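Local coordinates for protein scavenger receptor with C-type lectin type I (Homo sapiens, PDB 2OX8) that binds the leukocyte cell-surface glycan Lewis(x) through its C-type lectin carbohydrate-recognition domain and probably serves as a scavenger receptor, at residues I64-S69 / N73-L78. Numbering follows the deposited sequence.
Sequences IGLTDS and NEWKWL. With ZN (zinc ion), chain H.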
loop_
_atom_site.group_PDB
_atom_site.type_symbol
_atom_site.label_atom_id
_atom_site.label_comp_id
_atom_site.label_asym_id
_atom_site.label_seq_id
_atom_site.Cartn_x
_atom_site.Cartn_y
_atom_site.Cartn_z
ATOM N N ILE A 64 1.749 -0.300 -0.297
ATOM C CA ILE A 64 0.569 0.518 -0.025
ATOM C C ILE A 64 1.056 1.699 0.842
ATOM O O ILE A 64 2.134 1.625 1.431
ATOM C CB ILE A 64 -0.550 -0.295 0.665
ATOM C CG1 ILE A 64 -0.090 -0.884 2.002
ATOM C CG2 ILE A 64 -0.968 -1.417 -0.243
ATOM C CD1 ILE A 64 -1.212 -1.669 2.742
ATOM N N GLY A 65 0.303 2.791 0.900
ATOM C CA GLY A 65 0.761 3.949 1.661
ATOM C C GLY A 65 0.583 3.831 3.166
ATOM O O GLY A 65 -0.114 4.638 3.784
ATOM N N LEU A 66 1.227 2.828 3.751
ATOM C CA LEU A 66 1.116 2.561 5.171
ATOM C C LEU A 66 2.503 2.336 5.718
ATOM O O LEU A 66 3.298 1.574 5.145
ATOM C CB LEU A 66 0.248 1.319 5.397
ATOM C CG LEU A 66 -0.135 0.935 6.829
ATOM C CD1 LEU A 66 -0.700 2.139 7.579
ATOM C CD2 LEU A 66 -1.156 -0.207 6.782
ATOM N N THR A 67 2.790 3.010 6.827
ATOM C CA THR A 67 4.096 2.931 7.455
ATOM C C THR A 67 4.012 3.172 8.961
ATOM O O THR A 67 3.002 3.679 9.462
ATOM C CB THR A 67 5.025 3.990 6.834
ATOM O OG1 THR A 67 4.504 5.302 7.105
ATOM C CG2 THR A 67 5.091 3.807 5.315
ATOM N N ASP A 68 5.067 2.794 9.679
ATOM C CA ASP A 68 5.115 3.020 11.126
ATOM C C ASP A 68 6.401 3.775 11.481
ATOM O O ASP A 68 6.702 4.007 12.651
ATOM C CB ASP A 68 5.021 1.694 11.895
ATOM C CG ASP A 68 6.351 0.974 12.009
ATOM O OD1 ASP A 68 7.133 0.993 11.032
ATOM O OD2 ASP A 68 6.604 0.374 13.081
ATOM N N SER A 69 7.128 4.178 10.443
ATOM C CA SER A 69 8.385 4.905 10.561
ATOM C C SER A 69 8.353 6.196 11.394
ATOM O O SER A 69 9.357 6.552 12.010
ATOM C CB SER A 69 8.920 5.224 9.163
ATOM O OG SER A 69 8.024 6.067 8.457
ATOM N N ASN A 73 5.446 1.024 15.649
ATOM C CA ASN A 73 4.202 0.338 16.003
ATOM C C ASN A 73 2.938 1.184 15.905
ATOM O O ASN A 73 1.849 0.702 16.217
ATOM C CB ASN A 73 4.291 -0.254 17.407
ATOM C CG ASN A 73 5.574 -1.014 17.632
ATOM O OD1 ASN A 73 5.985 -1.824 16.798
ATOM N ND2 ASN A 73 6.217 -0.763 18.771
ATOM N N GLU A 74 3.084 2.439 15.485
ATOM C CA GLU A 74 1.939 3.349 15.329
ATOM C C GLU A 74 1.721 3.503 13.813
ATOM O O GLU A 74 2.084 4.525 13.212
ATOM C CB GLU A 74 2.262 4.701 16.000
ATOM C CG GLU A 74 1.072 5.650 16.240
ATOM C CD GLU A 74 1.469 6.903 17.040
ATOM O OE1 GLU A 74 0.720 7.913 17.029
ATOM O OE2 GLU A 74 2.535 6.870 17.689
ATOM N N TRP A 75 1.135 2.471 13.206
ATOM C CA TRP A 75 0.907 2.443 11.762
ATOM C C TRP A 75 -0.088 3.471 11.289
ATOM O O TRP A 75 -1.183 3.591 11.839
ATOM C CB TRP A 75 0.493 1.027 11.302
ATOM C CG TRP A 75 1.627 0.053 11.469
ATOM C CD1 TRP A 75 2.132 -0.407 12.656
ATOM C CD2 TRP A 75 2.545 -0.386 10.452
ATOM N NE1 TRP A 75 3.311 -1.076 12.445
ATOM C CE2 TRP A 75 3.590 -1.082 11.106
ATOM C CE3 TRP A 75 2.588 -0.252 9.056
ATOM C CZ2 TRP A 75 4.667 -1.640 10.416
ATOM C CZ3 TRP A 75 3.663 -0.810 8.366
ATOM C CH2 TRP A 75 4.690 -1.495 9.050
ATOM N N LYS A 76 0.316 4.213 10.260
ATOM C CA LYS A 76 -0.512 5.265 9.680
ATOM C C LYS A 76 -0.388 5.359 8.167
ATOM O O LYS A 76 0.629 4.985 7.576
ATOM C CB LYS A 76 -0.118 6.629 10.251
ATOM C CG LYS A 76 -0.348 6.838 11.730
ATOM C CD LYS A 76 0.198 8.202 12.099
ATOM C CE LYS A 76 0.182 8.468 13.592
ATOM N NZ LYS A 76 1.112 9.599 13.890
ATOM N N TRP A 77 -1.438 5.878 7.545
ATOM C CA TRP A 77 -1.451 6.081 6.111
ATOM C C TRP A 77 -0.643 7.357 5.914
ATOM O O TRP A 77 -0.616 8.197 6.816
ATOM C CB TRP A 77 -2.880 6.283 5.632
ATOM C CG TRP A 77 -3.733 5.079 5.776
ATOM C CD1 TRP A 77 -4.817 4.939 6.586
ATOM C CD2 TRP A 77 -3.615 3.852 5.043
ATOM N NE1 TRP A 77 -5.390 3.700 6.402
ATOM C CE2 TRP A 77 -4.671 3.013 5.462
ATOM C CE3 TRP A 77 -2.721 3.382 4.072
ATOM C CZ2 TRP A 77 -4.860 1.732 4.946
ATOM C CZ3 TRP A 77 -2.911 2.101 3.559
ATOM C CH2 TRP A 77 -3.972 1.293 3.999
ATOM N N LEU A 78 0.009 7.517 4.764
ATOM C CA LEU A 78 0.832 8.704 4.517
ATOM C C LEU A 78 0.155 10.064 4.802
ATOM O O LEU A 78 0.813 11.101 4.763
ATOM C CB LEU A 78 1.343 8.704 3.070
ATOM C CG LEU A 78 2.182 7.513 2.628
ATOM C CD1 LEU A 78 2.361 7.555 1.125
ATOM C CD2 LEU A 78 3.508 7.511 3.344
HETATM ZN ZN ZN H . 8.358 -0.242 12.272
#
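Thr67 O takes a nearly straight hydrogen bond from Lys76 N (2.9 Å, 170° at the hydrogen) and a weaker CA-H...O contact from Trp75 CA. Thr67 N returns a 3.0 Å bond to Lys76 O, making this the hydrogen-bonded pair of an antiparallel hairpin; Leu66 and Trp77 form the adjacent non-hydrogen-bonded pair. Gly65 O accepts a bent hydrogen bond from Leu78 N, which lies above the carbonyl plane. Gly65 centres an inverse gamma turn, and its lack of a side chain lets Leu78 CD1 come within 4.0 Å of Gly65 CA. Ile64-Gly65-Leu66 belongs to the WIGL motif of C-type lectin domains. Leu66, branched and apolar, fits between two indoles: CG, anti to the backbone N (chi1 -173°), meets the Trp75 edge at CE3 (3.7 Å), CB packs against Trp77 CZ3 (3.7 Å), and CD1 lies higher, over the rim of that ring's face. Trp88 and Trp115 continue this aromatic cluster. Asp68 CB makes a CH-pi contact over the Trp75 five-membered ring, 3.3 Å from its centroid; the carboxylate stacks on the indole, planes 16° apart. Flat and anionic, it chelates zinc with both oxygens, OD1 at 2.1 Å; Glu72, His100 and Asp105 complete the site.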